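Local coordinates for cell wall surface anchor family protein (Streptococcus agalactiae serogroup V, PDB 3PF2), which forms the shaft of the type 1 pilus as its major backbone pilin, here a C-terminal fragment with two Ig-like domains and bound calcium, at residues G63-K66 and T71-R74; T123-T126 and A130-E133; K251-A256 and V266-K271; S294-P299 and V304-A309. All coordinates share one frame; numbering follows the deposited sequence. Where two conformers were deposited one is given.

Interaction 1: residues G63-K66 and T71-R74; sequences GKIK and TLNR
Thr71, Ile65 and Leu72 bury the most surface where the short strand 70-72 runs antiparallel to the end of strand 57-67. Thr71 is the most covered and is touched by two lysines. Its methyl CG2 lies 3.6 Å from CG of Lys64, whose side chain crosses it at about a right angle. Its hydroxyl OG1 meets the aliphatic part of Lys66 instead, at 3.6 Å from CE. The Lys66 chain bends at chi2, chi3 and chi4, all near -60°, and this curl brings CD and CE back over the threonine with which it forms a non-hydrogen-bonded pair. Both lysines therefore use methylene groups, not their ammonium ends, against Thr71.

Ile65 and Leu72 meet on the other face of the sheet, with the branch CG2 of Ile65 4.2 Å from CD1 of Leu72, a loose apolar touch. Their backbones are held more firmly. Leu72 N donates to Ile65 O over 2.8 Å with a nearly straight angle of 170°. A water completes the link, accepting from Ile65 N at 3.0 Å and donating to Leu72 O at 2.6 Å, thus standing in for a direct bond between these two atoms.

The contact forms a beta hairpin at the edge of a five-stranded antiparallel sheet. Strand 132-140 flanks strand 57-67 on its other side and sends Leu132 and Ile134 against Ile65, while Tyr78 of strand 78-81 also touches that side chain.

Interaction 2: residues T123-T126 and A130-E133; sequences TANT and AFLE
Asn125 provides all three hydrogen bonds that join the loop 123-126 to residues 130-133. Its OD1 accepts from Phe131 N at 3.1 Å, with the donor above the carbonyl plane of the amide. Its ND2 donates twice. The bond to Glu133 OE1, 3.1 Å long, lies in the amide plane and uses the anti lone pair of the carboxylate oxygen. The second, to Phe131 O at 2.9 Å, is more bent, with an N-H...O angle of 138°. With CG anti to the backbone N (chi1 -172°), the side chain carries the amide over the Phe131 ring to its backbone, and its three bonds fix which end is oxygen and which nitrogen.

Stacking accompanies these bonds. The amide lies almost parallel to the Phe131 ring, the planes 15° apart, with CG of Asn125 3.7 Å above the ring plane and offset toward its rim. At the ring edge, in plane, Ala124 O approaches CE2 at 3.3 Å.

Next to these, the methyl CB of Ala130 lies 3.2 Å from Thr126 O.

One asparagine amide thus ties the loop to N-H and C=O of Phe131, both out of plane, and to the carboxylate of Glu133, where the polypeptide enters strand 132-140 of the Ig-like domain, with Phe131 about 10 Å from a bound calcium ion.

Interaction 3: residues K251-A256 and V266-K271; sequences KGLAYA and VTYKLK
A tyrosine that ties the 251-256 segment to another sheet defines this buried contact in the C-terminal, prealbumin-like domain. Strand 247-253 passes through a G1 beta bulge in which Gly252 and Leu253 both face Gly182, and strand 266-274 of the four-stranded sheet lies across from it. Tyr268 reaches over with its hydroxyl: OH donates to Ala254 O at 2.7 Å, and this oxygen lies in the plane of the ring at its edge. The C=O...OH angle is 126°, with the donor tilted 15° from the carbonyl plane.

Leu253 covers one face of the same ring. Its CD1 sits 4.0 Å from the centroid and only 6° off the ring normal, a CH-pi contact over the centre, while CB lies 3.8 Å from CZ. The two side chains run past each other in opposite directions. Beside them Val266 inserts CG2, anti to its own carbonyl carbon, at 3.6 Å from CA of Tyr255. The hydroxyl of Tyr255 bonds to Ala261 O.

The phenol thus satisfies a buried backbone carbonyl of the 251-256 segment while its ring keeps an apolar neighbour; the bond fixes where the phenol oxygen sits, and the methyl over the face fits the ring's orientation.

Interaction 4: residues S294-P299 and V304-A309; sequences SYNTKP and VDSADA
Thr297 and Asp308 cross at about a right angle, the carboxylate turned so that its two oxygens receive the threonine separately. OD2 accepts from Thr297 OG1 at 2.6 Å, and OD1 from Thr297 N at 3.0 Å, both met on the syn side. Asp308 CG stands between its backbone N and carbonyl carbon (chi1 67°), which swings the carboxylate to the 294-299 segment. Ser306 has two conformers; in the one given, its OG may add a 2.7 Å bond to OD1 from the opposite face of the carboxylate plane to Thr297 N.

Tyr295 lies across Asp305, ring and carboxylate planes 61° apart, and CB of Asp305 touches the ring edge 3.8 Å from CE2. Ala307 CB packs 3.5 Å from that same CE2. The tyrosine hydroxyl bonds to Glu249, while Asp305 forms a salt bridge with Lys251. Between the backbones, Ala309 N donates to Tyr295 O at 3.0 Å, and the methyl of Ala309 rests against the same carbonyl.

With a hydroxyl and an amide gripping separate oxygens, the two Thr297 bonds probably hold the Asp308 carboxylate in this orientation. These donors would probably stabilise its negative charge, and they join two loop segments that have no regular strand pairing.

How the interactions relate
Along the chain the four contacts follow one another in series, each closing before the next opens. Interactions 1 and 2 belong to the N-terminal Cna-B-like region, with centres 12 Å apart. They share one sheet, in which strands 57-67 and 132-140 are neighbours, and touch through Lys66 O and Glu133 N, 2.9 Å apart, and through Ile65 packing on Leu132. Interactions 3 and 4, centred 15 Å apart in the prealbumin-like region, are joined by the salt bridge from Lys251 NZ to Asp305 OD2. The two pairs lie on opposite sides of the chain's centre, 34 to 40 Å between centres, consistent with an elongated subunit of two domains, each pair of contacts lying within its own domain.

Interaction 1: residues G63-K66 and T71-R74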
loop_
_atom_site.group_PDB
_atom_site.type_symbol
_atom_site.label_atom_id
_atom_site.label_comp_id
_atom_site.label_asym_id
_atom_site.label_seq_id
_atom_site.Cartn_x
_atom_site.Cartn_y
_atom_site.Cartn_z
ATOM N N GLY A 63 -10.186 -0.800 11.192
ATOM C CA GLY A 63 -11.281 0.155 11.119
ATOM C C GLY A 63 -12.596 -0.401 11.626
ATOM O O GLY A 63 -12.621 -1.253 12.517
ATOM N N LYS A 64 -13.692 0.070 11.044
ATOM C CA LYS A 64 -15.011 -0.315 11.515
ATOM C C LYS A 64 -15.449 -1.617 10.831
ATOM O O LYS A 64 -15.652 -1.643 9.620
ATOM C CB LYS A 64 -16.003 0.814 11.248
ATOM C CG LYS A 64 -17.198 0.808 12.179
ATOM C CD LYS A 64 -18.003 2.113 12.125
ATOM C CE LYS A 64 -18.793 2.230 10.830
ATOM N NZ LYS A 64 -19.713 3.409 10.848
ATOM N N ILE A 65 -15.604 -2.679 11.621
ATOM C CA ILE A 65 -16.004 -3.994 11.091
ATOM C C ILE A 65 -17.516 -4.056 10.890
ATOM O O ILE A 65 -18.276 -3.751 11.817
ATOM C CB ILE A 65 -15.478 -5.152 11.979
ATOM C CG1 ILE A 65 -13.949 -5.103 12.038
ATOM C CG2 ILE A 65 -15.980 -6.520 11.481
ATOM C CD1 ILE A 65 -13.297 -6.255 12.773
ATOM N N LYS A 66 -17.939 -4.444 9.680
ATOM C CA LYS A 66 -19.339 -4.396 9.257
ATOM C C LYS A 66 -19.829 -5.729 8.731
ATOM O O LYS A 66 -19.085 -6.448 8.075
ATOM C CB LYS A 66 -19.549 -3.375 8.120
ATOM C CG LYS A 66 -19.021 -1.978 8.371
ATOM C CD LYS A 66 -19.831 -1.244 9.435
ATOM C CE LYS A 66 -21.302 -1.102 9.057
ATOM N NZ LYS A 66 -21.559 -0.121 7.970
ATOM N N THR A 71 -22.755 -2.794 12.470
ATOM C CA THR A 71 -21.397 -2.665 12.987
ATOM C C THR A 71 -21.115 -3.663 14.107
ATOM O O THR A 71 -21.956 -3.866 14.996
ATOM C CB THR A 71 -21.135 -1.235 13.523
ATOM O OG1 THR A 71 -21.514 -0.268 12.534
ATOM C CG2 THR A 71 -19.688 -1.056 13.896
ATOM N N LEU A 72 -19.935 -4.278 14.058
ATOM C CA LEU A 72 -19.420 -5.065 15.175
ATOM C C LEU A 72 -18.410 -4.265 15.998
ATOM O O LEU A 72 -17.619 -3.496 15.450
ATOM C CB LEU A 72 -18.798 -6.378 14.685
ATOM C CG LEU A 72 -19.678 -7.353 13.902
ATOM C CD1 LEU A 72 -18.881 -8.611 13.587
ATOM C CD2 LEU A 72 -20.951 -7.721 14.640
ATOM N N ASN A 73 -18.430 -4.459 17.314
ATOM C CA ASN A 73 -17.657 -3.613 18.225
ATOM C C ASN A 73 -16.466 -4.313 18.851
ATOM O O ASN A 73 -16.576 -5.438 19.331
ATOM C CB ASN A 73 -18.571 -3.045 19.312
ATOM C CG ASN A 73 -19.867 -2.503 18.749
ATOM O OD1 ASN A 73 -20.951 -2.872 19.197
ATOM N ND2 ASN A 73 -19.765 -1.636 17.740
ATOM N N ARG A 74 -15.326 -3.634 18.857
ATOM C CA ARG A 74 -14.099 -4.183 19.414
ATOM C C ARG A 74 -14.266 -4.497 20.897
ATOM O O ARG A 74 -14.870 -3.725 21.635
ATOM C CB ARG A 74 -12.916 -3.228 19.196
ATOM C CG ARG A 74 -11.569 -3.877 19.474
ATOM C CD ARG A 74 -10.422 -2.937 19.218
ATOM N NE ARG A 74 -9.179 -3.452 19.795
ATOM C CZ ARG A 74 -7.981 -2.906 19.611
ATOM N NH1 ARG A 74 -7.849 -1.826 18.855
ATOM N NH2 ARG A 74 -6.912 -3.439 20.187
HETATM O O HOH W 1 -15.438 -2.426 14.631
#

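Interaction 2: residues T123-T126 and A130-E133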
loop_
_atom_site.group_PDB
_atom_site.type_symbol
_atom_site.label_atom_id
_atom_site.label_comp_id
_atom_site.label_asym_id
_atom_site.label_seq_id
_atom_site.Cartn_x
_atom_site.Cartn_y
_atom_site.Cartn_z
ATOM N N THR A 123 -18.927 -4.465 -4.400
ATOM C CA THR A 123 -18.471 -3.070 -4.380
ATOM C C THR A 123 -19.151 -2.283 -3.258
ATOM O O THR A 123 -18.896 -1.080 -3.059
ATOM C CB THR A 123 -18.718 -2.374 -5.735
ATOM O OG1 THR A 123 -20.113 -2.436 -6.063
ATOM C CG2 THR A 123 -17.897 -3.032 -6.850
ATOM N N ALA A 124 -20.026 -2.980 -2.543
ATOM C CA ALA A 124 -20.799 -2.423 -1.451
ATOM C C ALA A 124 -21.110 -3.564 -0.497
ATOM O O ALA A 124 -20.996 -4.738 -0.860
ATOM C CB ALA A 124 -22.097 -1.775 -1.968
ATOM N N ASN A 125 -21.489 -3.203 0.720
ATOM C CA ASN A 125 -21.836 -4.180 1.761
ATOM C C ASN A 125 -23.122 -3.636 2.375
ATOM O O ASN A 125 -23.111 -2.633 3.083
ATOM C CB ASN A 125 -20.696 -4.279 2.780
ATOM C CG ASN A 125 -20.883 -5.398 3.797
ATOM O OD1 ASN A 125 -21.846 -6.145 3.753
ATOM N ND2 ASN A 125 -19.960 -5.485 4.743
ATOM N N THR A 126 -24.230 -4.280 2.024
ATOM C CA THR A 126 -25.572 -3.809 2.359
ATOM C C THR A 126 -26.390 -4.952 2.969
ATOM O O THR A 126 -26.017 -6.118 2.863
ATOM C CB THR A 126 -26.325 -3.285 1.115
ATOM O OG1 THR A 126 -26.502 -4.341 0.155
ATOM C CG2 THR A 126 -25.588 -2.108 0.449
ATOM N N ALA A 130 -25.063 -8.891 2.009
ATOM C CA ALA A 130 -24.224 -8.694 3.194
ATOM C C ALA A 130 -23.102 -9.705 3.319
ATOM O O ALA A 130 -23.274 -10.888 2.994
ATOM C CB ALA A 130 -25.073 -8.738 4.470
ATOM N N PHE A 131 -21.967 -9.232 3.825
ATOM C CA PHE A 131 -20.814 -10.081 4.118
ATOM C C PHE A 131 -19.980 -9.420 5.216
ATOM O O PHE A 131 -20.248 -8.272 5.594
ATOM C CB PHE A 131 -19.989 -10.329 2.840
ATOM C CG PHE A 131 -19.356 -9.091 2.274
ATOM C CD1 PHE A 131 -18.049 -8.742 2.639
ATOM C CD2 PHE A 131 -20.055 -8.276 1.372
ATOM C CE1 PHE A 131 -17.450 -7.572 2.131
ATOM C CE2 PHE A 131 -19.450 -7.113 0.862
ATOM C CZ PHE A 131 -18.143 -6.782 1.246
ATOM N N LEU A 132 -18.996 -10.147 5.748
ATOM C CA LEU A 132 -18.111 -9.613 6.780
ATOM C C LEU A 132 -16.990 -8.815 6.128
ATOM O O LEU A 132 -16.242 -9.331 5.296
ATOM C CB LEU A 132 -17.528 -10.718 7.665
ATOM C CG LEU A 132 -16.528 -10.274 8.745
ATOM C CD1 LEU A 132 -17.244 -9.483 9.837
ATOM C CD2 LEU A 132 -15.770 -11.454 9.365
ATOM N N GLU A 133 -16.896 -7.547 6.522
ATOM C CA GLU A 133 -15.936 -6.611 5.951
ATOM C C GLU A 133 -15.047 -6.056 7.051
ATOM O O GLU A 133 -15.539 -5.485 8.023
ATOM C CB GLU A 133 -16.678 -5.491 5.223
ATOM C CG GLU A 133 -15.812 -4.317 4.777
ATOM C CD GLU A 133 -16.642 -3.143 4.276
ATOM O OE1 GLU A 133 -17.888 -3.245 4.150
ATOM O OE2 GLU A 133 -16.026 -2.096 3.974
#

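Interaction 3: residues K251-A256 and V266-K271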
loop_
_atom_site.group_PDB
_atom_site.type_symbol
_atom_site.label_atom_id
_atom_site.label_comp_id
_atom_site.label_asym_id
_atom_site.label_seq_id
_atom_site.Cartn_x
_atom_site.Cartn_y
_atom_site.Cartn_z
ATOM N N LYS A 251 12.720 8.098 -3.921
ATOM C CA LYS A 251 12.183 6.750 -3.732
ATOM C C LYS A 251 10.818 6.801 -3.068
ATOM O O LYS A 251 10.626 7.489 -2.061
ATOM C CB LYS A 251 13.136 5.881 -2.896
ATOM C CG LYS A 251 14.549 5.781 -3.472
ATOM C CD LYS A 251 15.431 4.808 -2.702
ATOM C CE LYS A 251 15.084 3.369 -3.053
ATOM N NZ LYS A 251 16.137 2.386 -2.626
ATOM N N GLY A 252 9.866 6.088 -3.653
ATOM C CA GLY A 252 8.580 5.896 -2.999
ATOM C C GLY A 252 7.453 6.804 -3.445
ATOM O O GLY A 252 6.619 7.197 -2.636
ATOM N N LEU A 253 7.427 7.163 -4.725
ATOM C CA LEU A 253 6.287 7.890 -5.270
ATOM C C LEU A 253 5.287 6.990 -5.989
ATOM O O LEU A 253 5.671 6.061 -6.706
ATOM C CB LEU A 253 6.745 8.979 -6.245
ATOM C CG LEU A 253 7.734 9.995 -5.684
ATOM C CD1 LEU A 253 8.222 10.865 -6.851
ATOM C CD2 LEU A 253 7.130 10.851 -4.553
ATOM N N ALA A 254 4.004 7.317 -5.841
ATOM C CA ALA A 254 2.937 6.550 -6.489
ATOM C C ALA A 254 3.079 6.525 -8.004
ATOM O O ALA A 254 3.468 7.514 -8.608
ATOM C CB ALA A 254 1.567 7.127 -6.120
ATOM N N TYR A 255 2.741 5.394 -8.610
ATOM C CA TYR A 255 2.507 5.331 -10.058
ATOM C C TYR A 255 1.434 4.255 -10.209
ATOM O O TYR A 255 1.146 3.528 -9.242
ATOM C CB TYR A 255 3.798 4.978 -10.836
ATOM C CG TYR A 255 4.159 3.515 -10.711
ATOM C CD1 TYR A 255 3.869 2.613 -11.741
ATOM C CD2 TYR A 255 4.714 3.021 -9.529
ATOM C CE1 TYR A 255 4.142 1.251 -11.605
ATOM C CE2 TYR A 255 5.005 1.668 -9.383
ATOM C CZ TYR A 255 4.710 0.790 -10.428
ATOM O OH TYR A 255 4.994 -0.540 -10.263
ATOM N N ALA A 256 0.839 4.141 -11.392
ATOM C CA ALA A 256 -0.216 3.141 -11.625
ATOM C C ALA A 256 -1.246 3.154 -10.481
ATOM O O ALA A 256 -1.553 2.124 -9.870
ATOM C CB ALA A 256 0.403 1.742 -11.825
ATOM N N VAL A 266 3.172 7.792 -13.857
ATOM C CA VAL A 266 2.690 9.076 -13.351
ATOM C C VAL A 266 3.775 10.128 -13.526
ATOM O O VAL A 266 4.942 9.868 -13.244
ATOM C CB VAL A 266 2.286 8.969 -11.857
ATOM C CG1 VAL A 266 2.048 10.351 -11.216
ATOM C CG2 VAL A 266 1.025 8.131 -11.714
ATOM N N THR A 267 3.363 11.310 -13.982
ATOM C CA THR A 267 4.273 12.433 -14.176
ATOM C C THR A 267 4.440 13.239 -12.896
ATOM O O THR A 267 3.472 13.537 -12.196
ATOM C CB THR A 267 3.762 13.367 -15.302
ATOM O OG1 THR A 267 3.731 12.633 -16.522
ATOM C CG2 THR A 267 4.685 14.597 -15.470
ATOM N N TYR A 268 5.690 13.587 -12.601
ATOM C CA TYR A 268 6.002 14.542 -11.540
ATOM C C TYR A 268 6.910 15.605 -12.149
ATOM O O TYR A 268 7.317 15.496 -13.296
ATOM C CB TYR A 268 6.713 13.852 -10.373
ATOM C CG TYR A 268 5.861 12.828 -9.658
ATOM C CD1 TYR A 268 5.065 13.193 -8.581
ATOM C CD2 TYR A 268 5.842 11.490 -10.082
ATOM C CE1 TYR A 268 4.272 12.249 -7.923
ATOM C CE2 TYR A 268 5.046 10.540 -9.425
ATOM C CZ TYR A 268 4.268 10.937 -8.354
ATOM O OH TYR A 268 3.469 10.033 -7.682
ATOM N N LYS A 269 7.191 16.650 -11.391
ATOM C CA LYS A 269 8.012 17.747 -11.910
ATOM C C LYS A 269 9.108 18.120 -10.941
ATOM O O LYS A 269 8.958 17.968 -9.728
ATOM C CB LYS A 269 7.138 18.973 -12.171
ATOM C CG LYS A 269 6.108 18.753 -13.235
ATOM C CD LYS A 269 5.315 20.017 -13.512
ATOM C CE LYS A 269 4.252 19.706 -14.561
ATOM N NZ LYS A 269 3.273 20.835 -14.687
ATOM N N LEU A 270 10.222 18.613 -11.478
ATOM C CA LEU A 270 11.243 19.244 -10.632
ATOM C C LEU A 270 11.334 20.711 -11.033
ATOM O O LEU A 270 11.344 21.020 -12.215
ATOM C CB LEU A 270 12.611 18.587 -10.835
ATOM C CG LEU A 270 12.743 17.112 -10.452
ATOM C CD1 LEU A 270 14.127 16.629 -10.848
ATOM C CD2 LEU A 270 12.516 16.909 -8.986
ATOM N N LYS A 271 11.339 21.600 -10.048
ATOM C CA LYS A 271 11.621 23.011 -10.312
ATOM C C LYS A 271 13.017 23.305 -9.789
ATOM O O LYS A 271 13.264 23.235 -8.584
ATOM C CB LYS A 271 10.596 23.888 -9.611
ATOM C CG LYS A 271 10.827 25.385 -9.814
ATOM C CD LYS A 271 9.961 26.184 -8.859
ATOM C CE LYS A 271 10.279 27.674 -8.969
ATOM N NZ LYS A 271 9.393 28.458 -8.061
#

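Interaction 4: residues S294-P299 and V304-A309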
loop_
_atom_site.group_PDB
_atom_site.type_symbol
_atom_site.label_atom_id
_atom_site.label_comp_id
_atom_site.label_asym_id
_atom_site.label_seq_id
_atom_site.Cartn_x
_atom_site.Cartn_y
_atom_site.Cartn_z
ATOM N N SER A 294 11.297 2.573 -13.685
ATOM C CA SER A 294 12.050 3.837 -13.630
ATOM C C SER A 294 13.094 3.867 -12.512
ATOM O O SER A 294 13.833 4.841 -12.370
ATOM C CB SER A 294 11.083 5.043 -13.529
ATOM O OG SER A 294 10.174 4.893 -12.450
ATOM N N TYR A 295 13.166 2.796 -11.714
ATOM C CA TYR A 295 14.157 2.731 -10.641
ATOM C C TYR A 295 14.938 1.417 -10.752
ATOM O O TYR A 295 16.159 1.419 -10.797
ATOM C CB TYR A 295 13.533 2.886 -9.241
ATOM C CG TYR A 295 14.606 3.100 -8.178
ATOM C CD1 TYR A 295 15.097 4.377 -7.906
ATOM C CD2 TYR A 295 15.140 2.023 -7.471
ATOM C CE1 TYR A 295 16.087 4.578 -6.952
ATOM C CE2 TYR A 295 16.119 2.210 -6.509
ATOM C CZ TYR A 295 16.596 3.493 -6.261
ATOM O OH TYR A 295 17.571 3.697 -5.314
ATOM N N ASN A 296 14.208 0.313 -10.780
ATOM C CA ASN A 296 14.732 -1.020 -11.058
ATOM C C ASN A 296 14.335 -1.463 -12.447
ATOM O O ASN A 296 13.189 -1.292 -12.850
ATOM C CB ASN A 296 14.141 -2.009 -10.045
ATOM C CG ASN A 296 14.444 -1.625 -8.606
ATOM O OD1 ASN A 296 13.542 -1.578 -7.752
ATOM N ND2 ASN A 296 15.707 -1.351 -8.325
ATOM N N THR A 297 15.256 -2.087 -13.180
ATOM C CA THR A 297 14.932 -2.537 -14.534
ATOM C C THR A 297 14.047 -3.771 -14.497
ATOM O O THR A 297 13.200 -3.954 -15.375
ATOM C CB THR A 297 16.194 -2.858 -15.365
ATOM O OG1 THR A 297 16.933 -3.903 -14.713
ATOM C CG2 THR A 297 17.076 -1.606 -15.515
ATOM N N LYS A 298 14.237 -4.608 -13.476
ATOM C CA LYS A 298 13.474 -5.856 -13.380
ATOM C C LYS A 298 12.916 -6.119 -11.962
ATOM O O LYS A 298 13.322 -7.067 -11.285
ATOM C CB LYS A 298 14.324 -7.023 -13.906
ATOM C CG LYS A 298 14.643 -6.912 -15.398
ATOM C CD LYS A 298 15.326 -8.179 -15.956
ATOM C CE LYS A 298 15.656 -8.014 -17.450
ATOM N NZ LYS A 298 16.248 -9.249 -18.057
ATOM N N PRO A 299 11.961 -5.279 -11.512
ATOM C CA PRO A 299 11.496 -5.413 -10.126
ATOM C C PRO A 299 10.824 -6.738 -9.807
ATOM O O PRO A 299 10.836 -7.145 -8.650
ATOM C CB PRO A 299 10.493 -4.260 -9.967
ATOM C CG PRO A 299 10.109 -3.906 -11.344
ATOM C CD PRO A 299 11.326 -4.130 -12.184
ATOM N N VAL A 304 15.181 -6.936 -3.277
ATOM C CA VAL A 304 15.682 -5.661 -2.786
ATOM C C VAL A 304 16.028 -4.823 -4.018
ATOM O O VAL A 304 16.417 -5.374 -5.043
ATOM C CB VAL A 304 16.942 -5.825 -1.879
ATOM C CG1 VAL A 304 18.175 -6.287 -2.687
ATOM C CG2 VAL A 304 17.239 -4.536 -1.139
ATOM N N ASP A 305 15.877 -3.503 -3.915
ATOM C CA ASP A 305 16.193 -2.608 -5.040
ATOM C C ASP A 305 17.590 -2.833 -5.631
ATOM O O ASP A 305 18.567 -3.031 -4.885
ATOM C CB ASP A 305 16.119 -1.138 -4.620
ATOM C CG ASP A 305 14.717 -0.669 -4.322
ATOM O OD1 ASP A 305 13.745 -1.186 -4.905
ATOM O OD2 ASP A 305 14.604 0.255 -3.502
ATOM N N SER A 306 17.664 -2.771 -6.961
ATOM C CA SER A 306 18.951 -2.810 -7.664
ATOM C C SER A 306 19.414 -1.416 -8.081
ATOM O O SER A 306 20.601 -1.204 -8.329
ATOM C CB SER A 306 18.902 -3.744 -8.879
ATOM O OG SER A 306 17.782 -3.478 -9.703
ATOM N N ALA A 307 18.481 -0.464 -8.139
ATOM C CA ALA A 307 18.787 0.927 -8.525
ATOM C C ALA A 307 19.596 1.022 -9.822
ATOM O O ALA A 307 20.583 1.771 -9.914
ATOM C CB ALA A 307 19.487 1.670 -7.372
ATOM N N ASP A 308 19.160 0.269 -10.823
ATOM C CA ASP A 308 19.906 0.130 -12.064
ATOM C C ASP A 308 19.236 0.760 -13.285
ATOM O O ASP A 308 19.793 0.718 -14.381
ATOM C CB ASP A 308 20.247 -1.344 -12.333
ATOM C CG ASP A 308 19.024 -2.191 -12.630
ATOM O OD1 ASP A 308 17.962 -1.989 -11.987
ATOM O OD2 ASP A 308 19.135 -3.079 -13.510
ATOM N N ALA A 309 18.051 1.347 -13.125
ATOM C CA ALA A 309 17.407 1.977 -14.281
ATOM C C ALA A 309 18.227 3.176 -14.706
ATOM O O ALA A 309 18.858 3.829 -13.877
ATOM C CB ALA A 309 15.965 2.395 -13.979
HETATM O O HOH W 2 16.242 -4.727 -11.399
#